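Local atomic coordinates of proteasome accessory factor B/C (PafBC) (Paenarthrobacter aurescens, PDB entry 6SJ9), a protein that regulates transcription in the bacterial DNA damage response, probably binding DNA through winged helix-turn-helix domains. Residues V244-L249 against R277-F282; Q287-L292 against A305-A310; Y295-K300 against D656-Q661. All coordinates share one frame; numbering follows the deposited sequence.

Contact 1 (V244-L249 against R277-F282); sequences VRQATL and RITVDF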
loop_
_atom_site.group_PDB
_atom_site.type_symbol
_atom_site.label_atom_id
_atom_site.label_comp_id
_atom_site.label_asym_id
_atom_site.label_seq_id
_atom_site.Cartn_x
_atom_site.Cartn_y
_atom_site.Cartn_z
ATOM N N VAL A 244 11.122 5.145 -22.923
ATOM C CA VAL A 244 10.258 3.966 -22.807
ATOM C C VAL A 244 10.732 2.835 -23.720
ATOM O O VAL A 244 10.541 2.884 -24.938
ATOM C CB VAL A 244 8.795 4.336 -23.069
ATOM C CG1 VAL A 244 8.276 5.150 -21.907
ATOM C CG2 VAL A 244 8.707 5.160 -24.313
ATOM N N ARG A 245 11.371 1.821 -23.143
ATOM C CA ARG A 245 11.907 0.658 -23.848
ATOM C C ARG A 245 10.901 -0.498 -23.833
ATOM O O ARG A 245 9.898 -0.456 -23.124
ATOM C CB ARG A 245 13.252 0.243 -23.233
ATOM C CG ARG A 245 14.372 1.292 -23.429
ATOM C CD ARG A 245 15.270 1.452 -22.179
ATOM N NE ARG A 245 16.153 0.300 -22.006
ATOM C CZ ARG A 245 17.068 0.183 -21.049
ATOM N NH1 ARG A 245 17.240 1.155 -20.158
ATOM N NH2 ARG A 245 17.812 -0.913 -20.982
ATOM N N GLN A 246 11.153 -1.513 -24.671
ATOM C CA GLN A 246 10.278 -2.675 -24.832
ATOM C C GLN A 246 10.952 -3.961 -24.377
ATOM O O GLN A 246 12.077 -4.255 -24.789
ATOM C CB GLN A 246 9.848 -2.864 -26.284
ATOM C CG GLN A 246 8.925 -4.067 -26.506
ATOM C CD GLN A 246 8.256 -4.081 -27.897
ATOM O OE1 GLN A 246 7.354 -3.286 -28.184
ATOM N NE2 GLN A 246 8.718 -4.984 -28.762
ATOM N N ALA A 247 10.260 -4.714 -23.523
ATOM C CA ALA A 247 10.699 -6.017 -23.045
ATOM C C ALA A 247 9.932 -7.139 -23.747
ATOM O O ALA A 247 8.756 -6.987 -24.081
ATOM C CB ALA A 247 10.500 -6.112 -21.527
ATOM N N THR A 248 10.603 -8.276 -23.952
ATOM C CA THR A 248 9.997 -9.463 -24.550
ATOM C C THR A 248 10.078 -10.596 -23.531
ATOM O O THR A 248 11.174 -10.969 -23.088
ATOM C CB THR A 248 10.686 -9.847 -25.858
ATOM O OG1 THR A 248 10.769 -8.693 -26.706
ATOM C CG2 THR A 248 9.886 -10.910 -26.600
ATOM N N LEU A 249 8.917 -11.121 -23.140
ATOM C CA LEU A 249 8.817 -12.047 -22.027
ATOM C C LEU A 249 8.054 -13.291 -22.451
ATOM O O LEU A 249 7.072 -13.207 -23.199
ATOM C CB LEU A 249 8.117 -11.391 -20.832
ATOM C CG LEU A 249 8.655 -10.036 -20.377
ATOM C CD1 LEU A 249 7.780 -9.503 -19.236
ATOM C CD2 LEU A 249 10.140 -10.084 -19.973
ATOM N N ARG A 277 4.052 -15.436 -25.224
ATOM C CA ARG A 277 5.112 -14.468 -25.447
ATOM C C ARG A 277 4.456 -13.095 -25.480
ATOM O O ARG A 277 3.658 -12.810 -26.375
ATOM C CB ARG A 277 5.860 -14.789 -26.746
ATOM C CG ARG A 277 6.992 -13.862 -27.115
ATOM C CD ARG A 277 7.502 -14.219 -28.501
ATOM N NE ARG A 277 8.710 -13.488 -28.891
ATOM C CZ ARG A 277 8.744 -12.415 -29.675
ATOM N NH1 ARG A 277 9.914 -11.851 -29.967
ATOM N NH2 ARG A 277 7.623 -11.897 -30.160
ATOM N N ILE A 278 4.807 -12.233 -24.521
ATOM C CA ILE A 278 4.244 -10.890 -24.462
ATOM C C ILE A 278 5.365 -9.872 -24.546
ATOM O O ILE A 278 6.527 -10.154 -24.245
ATOM C CB ILE A 278 3.414 -10.635 -23.185
ATOM C CG1 ILE A 278 4.305 -10.718 -21.937
ATOM C CG2 ILE A 278 2.252 -11.555 -23.112
ATOM C CD1 ILE A 278 3.623 -10.233 -20.659
ATOM N N THR A 279 4.977 -8.652 -24.898
ATOM C CA THR A 279 5.837 -7.486 -24.819
ATOM C C THR A 279 5.232 -6.515 -23.818
ATOM O O THR A 279 4.008 -6.428 -23.686
ATOM C CB THR A 279 6.001 -6.810 -26.201
ATOM O OG1 THR A 279 4.719 -6.667 -26.826
ATOM C CG2 THR A 279 6.860 -7.661 -27.124
ATOM N N VAL A 280 6.093 -5.870 -23.033
ATOM C CA VAL A 280 5.663 -4.885 -22.057
ATOM C C VAL A 280 6.614 -3.697 -22.149
ATOM O O VAL A 280 7.793 -3.835 -22.503
ATOM C CB VAL A 280 5.602 -5.429 -20.616
ATOM C CG1 VAL A 280 4.729 -6.648 -20.534
ATOM C CG2 VAL A 280 6.990 -5.712 -20.082
ATOM N N ASP A 281 6.071 -2.518 -21.886
ATOM C CA ASP A 281 6.866 -1.307 -21.860
ATOM C C ASP A 281 7.390 -1.088 -20.457
ATOM O O ASP A 281 6.656 -1.243 -19.481
ATOM C CB ASP A 281 6.041 -0.101 -22.308
ATOM C CG ASP A 281 5.664 -0.161 -23.792
ATOM O OD1 ASP A 281 6.539 -0.532 -24.606
ATOM O OD2 ASP A 281 4.497 0.137 -24.134
ATOM N N PHE A 282 8.659 -0.704 -20.367
ATOM C CA PHE A 282 9.249 -0.323 -19.095
ATOM C C PHE A 282 10.235 0.792 -19.395
ATOM O O PHE A 282 10.662 0.962 -20.541
ATOM C CB PHE A 282 9.949 -1.502 -18.419
ATOM C CG PHE A 282 11.237 -1.904 -19.103
ATOM C CD1 PHE A 282 11.210 -2.640 -20.267
ATOM C CD2 PHE A 282 12.473 -1.582 -18.548
ATOM C CE1 PHE A 282 12.390 -3.015 -20.897
ATOM C CE2 PHE A 282 13.659 -1.970 -19.162
ATOM C CZ PHE A 282 13.619 -2.683 -20.333
#

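Contact 2 (Q287-L292 against A305-A310); sequences QLAEEL and AELSAA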
loop_
_atom_site.group_PDB
_atom_site.type_symbol
_atom_site.label_atom_id
_atom_site.label_comp_id
_atom_site.label_asym_id
_atom_site.label_seq_id
_atom_site.Cartn_x
_atom_site.Cartn_y
_atom_site.Cartn_z
ATOM N N GLN A 287 13.867 -1.695 -12.126
ATOM C CA GLN A 287 12.520 -1.785 -11.592
ATOM C C GLN A 287 11.788 -2.996 -12.156
ATOM O O GLN A 287 11.188 -3.767 -11.391
ATOM C CB GLN A 287 11.748 -0.513 -11.890
ATOM C CG GLN A 287 10.540 -0.431 -11.021
ATOM C CD GLN A 287 9.665 0.710 -11.373
ATOM O OE1 GLN A 287 10.101 1.636 -12.067
ATOM N NE2 GLN A 287 8.428 0.701 -10.847
ATOM N N LEU A 288 11.844 -3.194 -13.494
ATOM C CA LEU A 288 11.202 -4.361 -14.096
ATOM C C LEU A 288 11.840 -5.660 -13.621
ATOM O O LEU A 288 11.141 -6.643 -13.390
ATOM C CB LEU A 288 11.259 -4.290 -15.624
ATOM C CG LEU A 288 10.485 -5.388 -16.335
ATOM C CD1 LEU A 288 9.058 -5.404 -15.790
ATOM C CD2 LEU A 288 10.454 -5.179 -17.852
ATOM N N ALA A 289 13.165 -5.680 -13.456
ATOM C CA ALA A 289 13.829 -6.930 -13.077
ATOM C C ALA A 289 13.427 -7.373 -11.677
ATOM O O ALA A 289 13.257 -8.576 -11.425
ATOM C CB ALA A 289 15.354 -6.793 -13.154
ATOM N N GLU A 290 13.296 -6.426 -10.748
ATOM C CA GLU A 290 12.825 -6.789 -9.420
ATOM C C GLU A 290 11.433 -7.384 -9.504
ATOM O O GLU A 290 11.156 -8.395 -8.876
ATOM C CB GLU A 290 12.857 -5.582 -8.479
ATOM C CG GLU A 290 12.382 -5.961 -7.064
ATOM C CD GLU A 290 12.521 -4.822 -6.053
ATOM O OE1 GLU A 290 13.137 -3.813 -6.402
ATOM O OE2 GLU A 290 12.003 -4.934 -4.912
ATOM N N GLU A 291 10.552 -6.793 -10.308
ATOM C CA GLU A 291 9.224 -7.363 -10.457
ATOM C C GLU A 291 9.303 -8.772 -11.043
ATOM O O GLU A 291 8.684 -9.714 -10.524
ATOM C CB GLU A 291 8.345 -6.461 -11.342
ATOM C CG GLU A 291 6.969 -7.079 -11.564
ATOM C CD GLU A 291 6.145 -6.350 -12.606
ATOM O OE1 GLU A 291 6.600 -5.298 -13.085
ATOM O OE2 GLU A 291 5.066 -6.858 -12.992
ATOM N N LEU A 292 10.078 -8.943 -12.110
ATOM C CA LEU A 292 10.116 -10.242 -12.787
ATOM C C LEU A 292 10.796 -11.317 -11.949
ATOM O O LEU A 292 10.310 -12.438 -11.883
ATOM C CB LEU A 292 10.784 -10.101 -14.151
ATOM C CG LEU A 292 10.081 -9.180 -15.157
ATOM C CD1 LEU A 292 10.865 -9.139 -16.453
ATOM C CD2 LEU A 292 8.642 -9.647 -15.457
ATOM N N ALA A 305 18.918 -7.731 -23.356
ATOM C CA ALA A 305 19.926 -8.405 -22.547
ATOM C C ALA A 305 20.194 -7.691 -21.229
ATOM O O ALA A 305 20.537 -8.342 -20.247
ATOM C CB ALA A 305 21.219 -8.564 -23.355
ATOM N N GLU A 306 20.094 -6.362 -21.193
ATOM C CA GLU A 306 20.335 -5.668 -19.940
ATOM C C GLU A 306 19.265 -6.028 -18.912
ATOM O O GLU A 306 19.562 -6.176 -17.718
ATOM C CB GLU A 306 20.388 -4.151 -20.179
ATOM C CG GLU A 306 21.108 -3.365 -19.058
ATOM C CD GLU A 306 20.708 -1.876 -18.947
ATOM O OE1 GLU A 306 19.980 -1.369 -19.836
ATOM O OE2 GLU A 306 21.127 -1.209 -17.956
ATOM N N LEU A 307 18.024 -6.224 -19.378
ATOM C CA LEU A 307 16.935 -6.680 -18.516
ATOM C C LEU A 307 17.161 -8.107 -18.043
ATOM O O LEU A 307 16.954 -8.431 -16.869
ATOM C CB LEU A 307 15.612 -6.584 -19.284
ATOM C CG LEU A 307 14.417 -7.081 -18.493
ATOM C CD1 LEU A 307 14.377 -6.211 -17.288
ATOM C CD2 LEU A 307 13.182 -6.891 -19.313
ATOM N N SER A 308 17.523 -8.984 -18.974
ATOM C CA SER A 308 17.801 -10.377 -18.652
ATOM C C SER A 308 18.932 -10.496 -17.638
ATOM O O SER A 308 18.871 -11.314 -16.711
ATOM C CB SER A 308 18.127 -11.136 -19.936
ATOM O OG SER A 308 18.762 -12.361 -19.652
ATOM N N ALA A 309 19.994 -9.715 -17.817
ATOM C CA ALA A 309 21.127 -9.861 -16.913
ATOM C C ALA A 309 20.781 -9.382 -15.519
ATOM O O ALA A 309 21.318 -9.902 -14.535
ATOM C CB ALA A 309 22.344 -9.107 -17.451
ATOM N N ALA A 310 19.864 -8.423 -15.410
ATOM C CA ALA A 310 19.460 -7.946 -14.092
ATOM C C ALA A 310 18.633 -8.993 -13.347
ATOM O O ALA A 310 18.782 -9.146 -12.126
ATOM C CB ALA A 310 18.705 -6.621 -14.222
#

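Contact 3 (Y295-K300 against D656-Q661); sequences YGPHVK and DAALVQ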
loop_
_atom_site.group_PDB
_atom_site.type_symbol
_atom_site.label_atom_id
_atom_site.label_comp_id
_atom_site.label_asym_id
_atom_site.label_seq_id
_atom_site.Cartn_x
_atom_site.Cartn_y
_atom_site.Cartn_z
ATOM N N TYR A 295 8.540 -13.143 -9.802
ATOM C CA TYR A 295 7.706 -14.140 -10.457
ATOM C C TYR A 295 8.442 -15.474 -10.692
ATOM O O TYR A 295 7.807 -16.456 -11.106
ATOM C CB TYR A 295 7.183 -13.600 -11.793
ATOM C CG TYR A 295 6.316 -12.361 -11.711
ATOM C CD1 TYR A 295 5.488 -12.122 -10.623
ATOM C CD2 TYR A 295 6.365 -11.403 -12.723
ATOM C CE1 TYR A 295 4.698 -10.961 -10.558
ATOM C CE2 TYR A 295 5.585 -10.252 -12.682
ATOM C CZ TYR A 295 4.758 -10.028 -11.599
ATOM O OH TYR A 295 4.017 -8.855 -11.577
ATOM N N GLY A 296 9.750 -15.540 -10.418
ATOM C CA GLY A 296 10.512 -16.776 -10.525
ATOM C C GLY A 296 10.422 -17.547 -11.840
ATOM O O GLY A 296 10.738 -17.038 -12.925
ATOM N N PRO A 297 10.062 -18.836 -11.755
ATOM C CA PRO A 297 9.978 -19.648 -12.978
ATOM C C PRO A 297 8.773 -19.325 -13.849
ATOM O O PRO A 297 8.730 -19.795 -14.977
ATOM C CB PRO A 297 9.896 -21.078 -12.441
ATOM C CG PRO A 297 9.148 -20.898 -11.149
ATOM C CD PRO A 297 9.637 -19.596 -10.562
ATOM N N HIS A 298 7.823 -18.508 -13.396
ATOM C CA HIS A 298 6.682 -18.172 -14.241
ATOM C C HIS A 298 7.032 -17.258 -15.408
ATOM O O HIS A 298 6.172 -17.009 -16.250
ATOM C CB HIS A 298 5.590 -17.517 -13.410
ATOM C CG HIS A 298 4.999 -18.414 -12.374
ATOM N ND1 HIS A 298 4.974 -19.791 -12.505
ATOM C CD2 HIS A 298 4.423 -18.135 -11.178
ATOM C CE1 HIS A 298 4.400 -20.318 -11.435
ATOM N NE2 HIS A 298 4.053 -19.334 -10.617
ATOM N N VAL A 299 8.259 -16.770 -15.501
ATOM C CA VAL A 299 8.633 -15.833 -16.551
ATOM C C VAL A 299 10.085 -16.074 -16.918
ATOM O O VAL A 299 10.915 -16.418 -16.069
ATOM C CB VAL A 299 8.380 -14.355 -16.120
ATOM C CG1 VAL A 299 9.185 -13.961 -14.845
ATOM C CG2 VAL A 299 8.699 -13.389 -17.262
ATOM N N LYS A 300 10.374 -15.902 -18.196
ATOM C CA LYS A 300 11.725 -15.819 -18.715
ATOM C C LYS A 300 11.833 -14.553 -19.544
ATOM O O LYS A 300 10.961 -14.284 -20.375
ATOM C CB LYS A 300 12.085 -17.036 -19.599
ATOM C CG LYS A 300 13.462 -16.927 -20.229
ATOM C CD LYS A 300 13.666 -18.047 -21.256
ATOM C CE LYS A 300 15.084 -18.112 -21.806
ATOM N NZ LYS A 300 15.196 -19.134 -22.931
ATOM N N ASP A 656 15.864 -22.101 -7.951
ATOM C CA ASP A 656 16.574 -22.970 -8.890
ATOM C C ASP A 656 15.764 -23.178 -10.156
ATOM O O ASP A 656 16.295 -23.070 -11.266
ATOM C CB ASP A 656 16.928 -24.317 -8.251
ATOM C CG ASP A 656 18.047 -24.203 -7.233
ATOM O OD1 ASP A 656 18.650 -23.104 -7.155
ATOM O OD2 ASP A 656 18.317 -25.205 -6.521
ATOM N N ALA A 657 14.466 -23.452 -10.011
ATOM C CA ALA A 657 13.629 -23.591 -11.199
ATOM C C ALA A 657 13.666 -22.310 -12.051
ATOM O O ALA A 657 13.742 -22.371 -13.283
ATOM C CB ALA A 657 12.199 -23.937 -10.766
ATOM N N ALA A 658 13.658 -21.141 -11.405
ATOM C CA ALA A 658 13.790 -19.883 -12.132
ATOM C C ALA A 658 15.132 -19.787 -12.851
ATOM O O ALA A 658 15.199 -19.330 -13.997
ATOM C CB ALA A 658 13.610 -18.710 -11.163
ATOM N N LEU A 659 16.214 -20.207 -12.195
ATOM C CA LEU A 659 17.539 -20.043 -12.781
ATOM C C LEU A 659 17.760 -20.987 -13.957
ATOM O O LEU A 659 18.378 -20.608 -14.961
ATOM C CB LEU A 659 18.612 -20.270 -11.726
ATOM C CG LEU A 659 18.925 -19.093 -10.817
ATOM C CD1 LEU A 659 19.769 -19.570 -9.644
ATOM C CD2 LEU A 659 19.677 -18.046 -11.606
ATOM N N VAL A 660 17.273 -22.224 -13.855
ATOM C CA VAL A 660 17.503 -23.195 -14.915
ATOM C C VAL A 660 16.894 -22.772 -16.237
ATOM O O VAL A 660 17.206 -23.377 -17.254
ATOM C CB VAL A 660 16.959 -24.589 -14.535
ATOM C CG1 VAL A 660 17.596 -25.089 -13.241
ATOM C CG2 VAL A 660 15.445 -24.565 -14.431
ATOM N N GLN A 661 16.003 -21.778 -16.247
ATOM C CA GLN A 661 15.496 -21.260 -17.515
ATOM C C GLN A 661 16.593 -20.584 -18.315
ATOM O O GLN A 661 16.476 -20.477 -19.535
ATOM C CB GLN A 661 14.367 -20.252 -17.293
ATOM C CG GLN A 661 13.137 -20.785 -16.607
ATOM C CD GLN A 661 12.117 -19.676 -16.331
ATOM O OE1 GLN A 661 11.025 -19.653 -16.924
ATOM N NE2 GLN A 661 12.484 -18.738 -15.445
#

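Contact 1 (V244-L249 against R277-F282)
F282 turns a ring face to R245 CB and sets its CE1 beside the A247 methyl group, across the two central strands of a ferredoxin-like WCX domain. Strands 245-252 and 275-282 run antiparallel here: R245-F282, A247-V280 and L249-I278 are hydrogen-bonded pairs, Q246-D281 and T248-T279 non-hydrogen-bonded ones. The middle pair includes an almost straight bond, A247 N to V280 O at 2.8 Å and 176°. On the face carrying A247, relief comes from that one small residue between larger neighbours. F282 CG stands between its backbone N and carbonyl carbon (chi1 72°), and the ring drops into the hollow beside the methyl group, with CE1 3.7 Å from A247 CB. A247 N meets the ring edge in plane. V280 CG2 reaches the same methyl group from another direction, 3.8 Å from A247 CB, and also touches L249 CD1, where the two side chains cross at about a right angle. L288 of helix 285-294 rests on both A247 and F282, and the R245 guanidinium goes on to a salt bridge with E306. The face carrying Q246, T248 and T279 is more polar. Q246 extends obliquely over T279, its NE2 3.6 Å from T279 CG2, while T279 OG1 hydrogen-bonds to T264 and S265. At the far end, T248 CG2 lies 3.3 Å above the R277 guanidinium plane, offset toward the rim.

Contact 2 (Q287-L292 against A305-A310)
In L288 and L307 alike, CG is anti to the backbone N (chi1 -174° and 178°), and from there the two branched ends meet between helices 285-294 and 305-323 of the ferredoxin-like WCX domain. L307 CD2 comes to 3.5 Å from L288 CD2, a tight methyl-to-methyl touch, as the side chains slant across one another. The other branch of L307 takes a separate place: its CD1 lies 4.0 Å from L288 CB and close to the backbone N of A289, so the forked end bears on two successive residues of the facing helix. L292, one turn further along, adds a looser touch, with its CD1 4.3 Å from L307 CD2. The short helical segments run 47° apart in direction, with axes 8.9 Å apart at closest. No hydrogen bond joins them, and every residue that touches is buried. Strand 299-303 connects the two helices in the chain, and L292 and L307 both pack on its V301. L288 and L307 also touch A247 of strand 245-252, so this seam continues into the core above the sheet. Away from the seam, E291 forms a salt bridge with K262 and a hydrogen bond with Y295 OH, E290 bonds to Q634, and E306 forms a salt bridge with R245. Beside the leucines two alanines meet, A289 CB standing 3.5 Å from A310 CB.

Contact 3 (Y295-K300 against D656-Q661)
P297 lays its ring against the last turns of helix 645-659, CB 4.0 Å from A657 CB and CD 4.1 Å from A658 CB. The contact joins two WCX domains far apart in sequence, each built on a ferredoxin-like sheet: the turn between helix 285-294 and strand 299-303 of the first meets the C-terminal end of the chain's last helix in the second. G296, where the chain leaves helix 285-294 with positive phi, brings its backbone right up to that helix. A658 CB lies over the G296-P297 peptide, 3.5 Å from G296 C and 3.6 Å from P297 N. L315 of helix 305-323 also touches A658, so this alanine meets two parts of the first domain.

Q661 provides the polar half. Its CG is anti to the carbonyl carbon and the chain is extended beyond it, which carries the amide across to the turn. NE2 bonds to V299 O at 2.9 Å and 143°, the donor lying 39° above that carbonyl plane. The same nitrogen reaches back to A658 O at 3.1 Å and 169°, in the carbonyl plane and on a lone pair. Gripped by these two carbonyls, the NE2 end is tied both to the neighbouring domain and to its own helix. OE1 faces P297 O at 3.0 Å, acceptor against acceptor, a proximity probably eased by the hydrogen bond that R275 NH2 makes to OE1. H298, on another side of the turn, meets W654 of helix 645-659 with rings edge-to-face. K300 closes the contact, its extended chain passing with CE 3.6 Å from Q661 O.

How the contacts relate
Contacts 1 and 2 belong to the same ferredoxin-like domain and share its apolar core: A247 packs on L307, F282 on L288 and L249 on L292, with the R245-E306 salt bridge tying them together nearer the surface. Contact 1 is built on backbone hydrogen bonds within the sheet, contact 2 on methyl packing between helices. Contact 2 is wholly buried, whereas contact 1 has an exposed face with Q246 and D281 and contact 3 is partly buried. Contact 3 differs from both in linking two domains, through proline and alanine packing plus a glutamine amide that binds backbone carbonyls. It still reaches the others: V299 touches L249 of contact 1 and L292 of contact 2.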